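Local coordinates for protein threonine--tRNA ligase catalytic subunit (Aeropyrum pernix, PDB 3A32) that probably catalyses the ATP-dependent attachment of threonine to tRNA(Thr), as a zinc-binding class II synthetase subunit that probably lacks the ability to remove mischarged serine, at residues P113-L118 with D164-V169; K377-S380 with S386-R389; E234-I239 with I245-L250. One frame throughout, in Å; residues are numbered along the deposited sequence.

Contact 1: residues P113-L118 with D164-V169. With ZN (zinc ion), chain G.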
loop_
_atom_site.group_PDB
_atom_site.type_symbol
_atom_site.label_atom_id
_atom_site.label_comp_id
_atom_site.label_asym_id
_atom_site.label_seq_id
_atom_site.Cartn_x
_atom_site.Cartn_y
_atom_site.Cartn_z
ATOM N N PRO A 113 19.772 4.824 -0.301
ATOM C CA PRO A 113 20.139 6.136 -0.847
ATOM C C PRO A 113 18.947 7.085 -0.961
ATOM O O PRO A 113 19.099 8.286 -0.685
ATOM C CB PRO A 113 20.710 5.794 -2.237
ATOM C CG PRO A 113 21.192 4.336 -2.124
ATOM C CD PRO A 113 20.196 3.710 -1.177
ATOM N N TYR A 114 17.773 6.559 -1.330
ATOM C CA TYR A 114 16.558 7.400 -1.363
ATOM C C TYR A 114 16.198 7.889 0.041
ATOM O O TYR A 114 15.957 9.068 0.224
ATOM C CB TYR A 114 15.385 6.716 -2.086
ATOM C CG TYR A 114 15.332 6.962 -3.624
ATOM C CD1 TYR A 114 15.174 5.907 -4.523
ATOM C CD2 TYR A 114 15.378 8.243 -4.154
ATOM C CE1 TYR A 114 15.100 6.110 -5.899
ATOM C CE2 TYR A 114 15.274 8.459 -5.539
ATOM C CZ TYR A 114 15.146 7.401 -6.394
ATOM O OH TYR A 114 15.072 7.626 -7.759
ATOM N N HIS A 115 16.227 7.000 1.037
ATOM C CA HIS A 115 15.900 7.367 2.449
ATOM C C HIS A 115 16.865 8.398 2.989
ATOM O O HIS A 115 16.448 9.249 3.745
ATOM C CB HIS A 115 15.889 6.128 3.360
ATOM C CG HIS A 115 14.738 5.204 3.078
ATOM N ND1 HIS A 115 14.416 4.133 3.884
ATOM C CD2 HIS A 115 13.810 5.223 2.088
ATOM C CE1 HIS A 115 13.336 3.543 3.409
ATOM N NE2 HIS A 115 12.951 4.182 2.323
ATOM N N ILE A 116 18.149 8.311 2.583
ATOM C CA ILE A 116 19.158 9.333 2.927
ATOM C C ILE A 116 18.933 10.672 2.239
ATOM O O ILE A 116 19.110 11.693 2.864
ATOM C CB ILE A 116 20.601 8.871 2.679
ATOM C CG1 ILE A 116 20.913 7.686 3.573
ATOM C CG2 ILE A 116 21.622 10.041 2.941
ATOM C CD1 ILE A 116 22.030 6.883 2.980
ATOM N N LEU A 117 18.545 10.672 0.967
ATOM C CA LEU A 117 18.166 11.915 0.320
ATOM C C LEU A 117 17.000 12.610 1.060
ATOM O O LEU A 117 16.965 13.853 1.176
ATOM C CB LEU A 117 17.836 11.694 -1.175
ATOM C CG LEU A 117 18.959 11.380 -2.204
ATOM C CD1 LEU A 117 18.362 11.229 -3.607
ATOM C CD2 LEU A 117 20.105 12.454 -2.257
ATOM N N LEU A 118 16.036 11.825 1.542
ATOM C CA LEU A 118 14.889 12.371 2.281
ATOM C C LEU A 118 15.324 12.969 3.606
ATOM O O LEU A 118 14.824 13.980 4.005
ATOM C CB LEU A 118 13.802 11.290 2.559
ATOM C CG LEU A 118 13.020 10.750 1.331
ATOM C CD1 LEU A 118 11.902 9.777 1.693
ATOM C CD2 LEU A 118 12.469 11.901 0.508
ATOM N N ASP A 164 11.662 -2.288 5.269
ATOM C CA ASP A 164 12.942 -1.639 5.329
ATOM C C ASP A 164 12.865 -0.349 6.148
ATOM O O ASP A 164 11.913 0.417 5.999
ATOM C CB ASP A 164 13.353 -1.308 3.880
ATOM C CG ASP A 164 14.849 -1.043 3.729
ATOM O OD1 ASP A 164 15.641 -1.491 4.594
ATOM O OD2 ASP A 164 15.229 -0.412 2.710
ATOM N N ALA A 165 13.894 -0.060 6.954
ATOM C CA ALA A 165 13.942 1.223 7.633
ATOM C C ALA A 165 15.383 1.628 7.782
ATOM O O ALA A 165 16.283 0.776 7.727
ATOM C CB ALA A 165 13.238 1.145 8.989
ATOM N N HIS A 166 15.598 2.924 7.909
ATOM C CA HIS A 166 16.887 3.489 8.180
ATOM C C HIS A 166 16.812 4.416 9.383
ATOM O O HIS A 166 15.839 5.167 9.561
ATOM C CB HIS A 166 17.463 4.160 6.913
ATOM C CG HIS A 166 17.734 3.164 5.833
ATOM N ND1 HIS A 166 16.779 2.794 4.915
ATOM C CD2 HIS A 166 18.789 2.348 5.624
ATOM C CE1 HIS A 166 17.253 1.842 4.139
ATOM N NE2 HIS A 166 18.474 1.555 4.543
ATOM N N ILE A 167 17.830 4.318 10.231
ATOM C CA ILE A 167 17.866 5.060 11.463
ATOM C C ILE A 167 19.185 5.801 11.572
ATOM O O ILE A 167 20.266 5.213 11.445
ATOM C CB ILE A 167 17.690 4.122 12.678
ATOM C CG1 ILE A 167 16.474 3.239 12.483
ATOM C CG2 ILE A 167 17.603 4.922 14.039
ATOM C CD1 ILE A 167 16.036 2.584 13.798
ATOM N N ILE A 168 19.097 7.099 11.804
ATOM C CA ILE A 168 20.275 7.923 12.101
ATOM C C ILE A 168 20.179 8.322 13.575
ATOM O O ILE A 168 19.305 9.106 13.954
ATOM C CB ILE A 168 20.311 9.151 11.161
ATOM C CG1 ILE A 168 20.363 8.642 9.723
ATOM C CG2 ILE A 168 21.464 10.110 11.529
ATOM C CD1 ILE A 168 20.332 9.685 8.633
ATOM N N VAL A 169 21.042 7.734 14.403
ATOM C CA VAL A 169 20.874 7.816 15.864
ATOM C C VAL A 169 22.166 8.298 16.561
ATOM O O VAL A 169 23.228 7.725 16.301
ATOM C CB VAL A 169 20.434 6.454 16.496
ATOM C CG1 VAL A 169 21.228 5.319 15.991
ATOM C CG2 VAL A 169 20.541 6.526 17.955
HETATM ZN ZN ZN G . 19.452 0.037 3.719
HETATM O O HOH W 1 18.190 -1.487 4.141
#
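His166 ND1 donates to His115 ND1 over 2.9 Å with an N-H...N angle of 153°. The acceptor lies close to the plane of the His166 ring, at its edge, whereas the donor is tilted about 33° out of the His115 ring plane, so the bond is well aimed at one end and bent at the other. The ring planes are turned 81° to each other and meet obliquely. The other nitrogen of His166, NE2, binds the zinc ion at 2.0 Å. Strand 159-170 thereby supplies one ligand of the threonyl-tRNA synthetase zinc site, which Cys112 and His310 complete together with a water; with strand 134-143 it forms the antiparallel pair of class II motif 2. That water, 2.0 Å from the zinc, also donates to Asp164 OD1 at 2.6 Å, tying a second residue of the strand to the metal. The bond between the two ND1 atoms restrains the turn of the metal-binding ring, and the carboxylate of Glu138 behind His115 would probably make that acceptor more electron-rich. In this second shell, His115 NE2 is hydrogen-bonded to Glu138 OE1, consistent with a proton on NE2 that leaves ND1 as acceptor.

Contact 2: residues K377-S380 with S386-R389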
loop_
_atom_site.group_PDB
_atom_site.type_symbol
_atom_site.label_atom_id
_atom_site.label_comp_id
_atom_site.label_asym_id
_atom_site.label_seq_id
_atom_site.Cartn_x
_atom_site.Cartn_y
_atom_site.Cartn_z
ATOM N N LYS A 377 -19.939 -22.221 0.641
ATOM C CA LYS A 377 -19.899 -23.526 -0.010
ATOM C C LYS A 377 -21.277 -24.220 0.181
ATOM O O LYS A 377 -21.768 -24.315 1.278
ATOM C CB LYS A 377 -18.749 -24.369 0.572
ATOM C CG LYS A 377 -18.609 -25.821 0.053
ATOM C CD LYS A 377 -18.429 -25.901 -1.492
ATOM C CE LYS A 377 -18.477 -27.360 -1.918
ATOM N NZ LYS A 377 -18.019 -27.567 -3.334
ATOM N N GLY A 378 -21.906 -24.630 -0.909
ATOM C CA GLY A 378 -23.118 -25.445 -0.878
ATOM C C GLY A 378 -22.727 -26.896 -0.684
ATOM O O GLY A 378 -22.043 -27.478 -1.508
ATOM N N SER A 379 -23.123 -27.496 0.425
ATOM C CA SER A 379 -22.709 -28.882 0.702
ATOM C C SER A 379 -23.958 -29.697 1.017
ATOM O O SER A 379 -25.064 -29.252 0.725
ATOM C CB SER A 379 -21.700 -28.919 1.855
ATOM O OG SER A 379 -21.084 -30.207 1.953
ATOM N N SER A 380 -23.800 -30.862 1.632
ATOM C CA SER A 380 -24.906 -31.773 1.879
ATOM C C SER A 380 -24.494 -32.691 3.011
ATOM O O SER A 380 -23.302 -32.736 3.343
ATOM C CB SER A 380 -25.288 -32.545 0.580
ATOM O OG SER A 380 -24.391 -33.612 0.319
ATOM N N SER A 386 -16.263 -35.121 2.528
ATOM C CA SER A 386 -15.342 -34.900 1.409
ATOM C C SER A 386 -15.208 -33.428 1.023
ATOM O O SER A 386 -14.159 -33.013 0.549
ATOM C CB SER A 386 -15.756 -35.723 0.184
ATOM O OG SER A 386 -15.516 -34.991 -1.018
ATOM N N ASP A 387 -16.284 -32.647 1.191
ATOM C CA ASP A 387 -16.233 -31.202 0.927
ATOM C C ASP A 387 -15.256 -30.504 1.909
ATOM O O ASP A 387 -14.434 -29.679 1.493
ATOM C CB ASP A 387 -17.615 -30.558 1.034
ATOM C CG ASP A 387 -18.508 -30.824 -0.197
ATOM O OD1 ASP A 387 -18.046 -31.280 -1.255
ATOM O OD2 ASP A 387 -19.710 -30.573 -0.105
ATOM N N VAL A 388 -15.374 -30.863 3.189
ATOM C CA VAL A 388 -14.555 -30.295 4.261
ATOM C C VAL A 388 -13.105 -30.640 4.039
ATOM O O VAL A 388 -12.252 -29.767 4.153
ATOM C CB VAL A 388 -15.035 -30.734 5.687
ATOM C CG1 VAL A 388 -14.014 -30.368 6.747
ATOM C CG2 VAL A 388 -16.368 -30.093 6.005
ATOM N N ARG A 389 -12.835 -31.905 3.715
ATOM C CA ARG A 389 -11.498 -32.381 3.422
ATOM C C ARG A 389 -10.849 -31.595 2.266
ATOM O O ARG A 389 -9.705 -31.181 2.393
ATOM C CB ARG A 389 -11.519 -33.915 3.209
ATOM C CG ARG A 389 -10.772 -34.449 1.979
ATOM C CD ARG A 389 -9.544 -35.365 2.230
ATOM N NE ARG A 389 -8.365 -34.929 1.444
ATOM C CZ ARG A 389 -7.213 -35.601 1.317
ATOM N NH1 ARG A 389 -7.047 -36.814 1.871
ATOM N NH2 ARG A 389 -6.225 -35.068 0.595
#
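Asp387, in the first turn of helix 384-393 and following Leu384, which packs on Ser379, turns its carboxylate to the end of strand 373-380 and carries this contact within the anticodon-binding domain. Its OD2 accepts a short hydrogen bond, 2.5 Å, from Ser379 OG, taken on the anti lone pair, the one facing away from OD1. Ser379 is buried, and its OG, anti to the backbone N at chi1 -168°, reaches across to the helix. Lys377 comes from another direction: its CE stands over the face of the carboxylate, 3.9 Å from Asp387 CG. The bend at chi2 (58°) of the lysine chain helps lay it across the acid, although NZ stays 4.3 Å from Asp387 OD1, beyond a salt bridge. With an alanine here the carboxylate is gone, which is likely to leave the Ser379 hydroxyl without its mate and Lys377 without the nearby negative charge. Further along the helix, Ile391 packs on Lys377. The chemistry implies a hydroxyl-to-carboxylate hydrogen bond, probably strengthened by the charge of the acid, with a looser attraction to Lys377, and a position near the helix N-terminus would be expected to favour the charged form of Asp387.

Contact 3: residues E234-I239 with I245-L250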
loop_
_atom_site.group_PDB
_atom_site.type_symbol
_atom_site.label_atom_id
_atom_site.label_comp_id
_atom_site.label_asym_id
_atom_site.label_seq_id
_atom_site.Cartn_x
_atom_site.Cartn_y
_atom_site.Cartn_z
ATOM N N GLU A 234 25.614 -4.474 24.450
ATOM C CA GLU A 234 24.726 -4.013 25.516
ATOM C C GLU A 234 23.268 -4.306 25.231
ATOM O O GLU A 234 22.561 -4.777 26.099
ATOM C CB GLU A 234 24.892 -2.516 25.770
ATOM C CG GLU A 234 26.231 -2.154 26.350
ATOM C CD GLU A 234 26.419 -2.622 27.850
ATOM O OE1 GLU A 234 25.490 -3.264 28.450
ATOM O OE2 GLU A 234 27.518 -2.324 28.398
ATOM N N ALA A 235 22.833 -4.015 24.006
ATOM C CA ALA A 235 21.456 -4.287 23.596
ATOM C C ALA A 235 21.123 -5.781 23.717
ATOM O O ALA A 235 20.108 -6.140 24.330
ATOM C CB ALA A 235 21.159 -3.743 22.160
ATOM N N ALA A 236 22.009 -6.622 23.183
ATOM C CA ALA A 236 21.896 -8.075 23.253
ATOM C C ALA A 236 21.940 -8.559 24.696
ATOM O O ALA A 236 21.304 -9.555 25.050
ATOM C CB ALA A 236 23.027 -8.739 22.464
ATOM N N SER A 237 22.696 -7.863 25.529
ATOM C CA SER A 237 22.761 -8.244 26.936
ATOM C C SER A 237 21.440 -7.919 27.623
ATOM O O SER A 237 20.974 -8.692 28.460
ATOM C CB SER A 237 23.975 -7.598 27.628
ATOM O OG SER A 237 23.854 -7.683 29.033
ATOM N N ARG A 238 20.807 -6.809 27.249
ATOM C CA ARG A 238 19.435 -6.530 27.721
ATOM C C ARG A 238 18.403 -7.516 27.206
ATOM O O ARG A 238 17.490 -7.910 27.940
ATOM C CB ARG A 238 18.999 -5.108 27.395
ATOM C CG ARG A 238 19.774 -4.111 28.197
ATOM C CD ARG A 238 19.588 -2.700 27.690
ATOM N NE ARG A 238 20.714 -1.901 28.168
ATOM C CZ ARG A 238 20.780 -0.571 28.101
ATOM N NH1 ARG A 238 19.780 0.136 27.527
ATOM N NH2 ARG A 238 21.863 0.042 28.587
ATOM N N ILE A 239 18.563 -7.955 25.959
ATOM C CA ILE A 239 17.647 -8.929 25.405
ATOM C C ILE A 239 17.773 -10.233 26.199
ATOM O O ILE A 239 16.762 -10.811 26.597
ATOM C CB ILE A 239 17.935 -9.178 23.898
ATOM C CG1 ILE A 239 17.616 -7.928 23.076
ATOM C CG2 ILE A 239 17.180 -10.413 23.414
ATOM C CD1 ILE A 239 18.196 -7.964 21.684
ATOM N N ILE A 245 17.094 -15.135 26.098
ATOM C CA ILE A 245 17.310 -15.464 24.697
ATOM C C ILE A 245 18.816 -15.517 24.478
ATOM O O ILE A 245 19.595 -14.615 24.881
ATOM C CB ILE A 245 16.626 -14.423 23.712
ATOM C CG1 ILE A 245 15.104 -14.612 23.675
ATOM C CG2 ILE A 245 17.235 -14.496 22.300
ATOM C CD1 ILE A 245 14.377 -13.534 22.820
ATOM N N ASP A 246 19.268 -16.569 23.834
ATOM C CA ASP A 246 20.687 -16.623 23.839
ATOM C C ASP A 246 21.407 -15.855 22.670
ATOM O O ASP A 246 20.800 -15.605 21.590
ATOM C CB ASP A 246 21.174 -17.990 24.341
ATOM C CG ASP A 246 21.167 -19.014 23.313
ATOM O OD1 ASP A 246 20.759 -20.150 23.642
ATOM O OD2 ASP A 246 21.617 -18.676 22.209
ATOM N N ILE A 247 22.627 -15.391 22.958
ATOM C CA ILE A 247 23.336 -14.454 22.125
ATOM C C ILE A 247 24.565 -15.167 21.629
ATOM O O ILE A 247 25.248 -15.801 22.411
ATOM C CB ILE A 247 23.830 -13.199 22.944
ATOM C CG1 ILE A 247 22.696 -12.556 23.781
ATOM C CG2 ILE A 247 24.516 -12.171 21.995
ATOM C CD1 ILE A 247 21.419 -12.199 22.903
ATOM N N VAL A 248 24.829 -15.082 20.332
ATOM C CA VAL A 248 25.961 -15.745 19.706
ATOM C C VAL A 248 26.760 -14.620 19.060
ATOM O O VAL A 248 26.167 -13.800 18.389
ATOM C CB VAL A 248 25.514 -16.757 18.585
ATOM C CG1 VAL A 248 26.713 -17.211 17.792
ATOM C CG2 VAL A 248 24.849 -17.989 19.189
ATOM N N GLU A 249 28.086 -14.592 19.252
ATOM C CA GLU A 249 28.960 -13.575 18.670
ATOM C C GLU A 249 30.027 -14.189 17.760
ATOM O O GLU A 249 30.731 -15.135 18.169
ATOM C CB GLU A 249 29.613 -12.751 19.765
ATOM C CG GLU A 249 30.193 -11.483 19.222
ATOM C CD GLU A 249 30.826 -10.587 20.257
ATOM O OE1 GLU A 249 30.205 -10.295 21.304
ATOM O OE2 GLU A 249 31.964 -10.146 19.994
ATOM N N LEU A 250 30.119 -13.693 16.510
ATOM C CA LEU A 250 31.077 -14.217 15.561
ATOM C C LEU A 250 32.092 -13.164 15.139
ATOM O O LEU A 250 31.766 -12.194 14.429
ATOM C CB LEU A 250 30.402 -14.813 14.326
ATOM C CG LEU A 250 29.235 -15.822 14.472
ATOM C CD1 LEU A 250 28.593 -16.038 13.130
ATOM C CD2 LEU A 250 29.705 -17.161 15.063
#
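Ala236 and Ile247 meet where helix 222-243 packs against strand 246-250, the last two elements of a beta-alpha-beta unit that begins with strand 202-207 in the class II catalytic core. The Ala236 methyl is held by two branches of one side chain, CB lying 3.8 Å from Ile247 CG2 and also 3.8 Å from Ile247 CD1. This double contact follows from the isoleucine torsions: CG2 is anti to the backbone N, while chi2 of -54° folds CD1 back instead of extending it, so that both methyls reach the small alanine. The second pair, Ile239 with Ile245, is more loosely fitted, its nearest approach being Ile239 CG2 to Ile245 CB at 4.1 Å. Pairing Ala236 with Ile247 and Ile239 with Ile245 shows that helix and strand run in roughly opposing directions, as expected for a chain that turns back between residues 239 and 245; the CA atoms of each pair are 6.6 Å apart.

Farther out, Phe182 of helix 174-191 packs on both Ile239 and Ile245, and Val197 adds to the cover of Ile245. Ile247 also rests on Val204 and Leu206, side chains of the parallel neighbouring strand 202-207, whose backbone bonds to Asp246, Val248 and Leu250 fix the strand in the sheet. Strand 246-250 is the outermost of this sheet within the chain, hydrogen-bonded to 202-207 and packed against the helix on one face. Two polar ties cross the turn and the flank: Asn240 ND2 bonds to Ile245 O, and Glu249 OE2 makes a salt bridge with Arg233 NH2. Ile247 CD1 also comes within 3.4 Å of Ala236 O, a methyl group set against a helix carbonyl.

How the contacts relate
Along the chain the order is contact 1, contact 3, contact 2, each closing before the next begins. Contacts 1 and 3 share the catalytic domain and its eight-stranded mixed sheet: strand 159-170 lies inside that sheet and strand 246-250 at one end of it. Their centres are about 25 Å apart and their nearest atoms about 11 Å, and helix 174-191 bridges them, packing on Ile167 as well as on Ile239 and Ile245. Contact 2 belongs to the anticodon-binding domain, on a separate six-stranded sheet, its centre about 51 Å from that of contact 1 and about 50 Å from that of contact 3. The zinc site is thus far from the helix-strand pairing of the domain concerned with the anticodon.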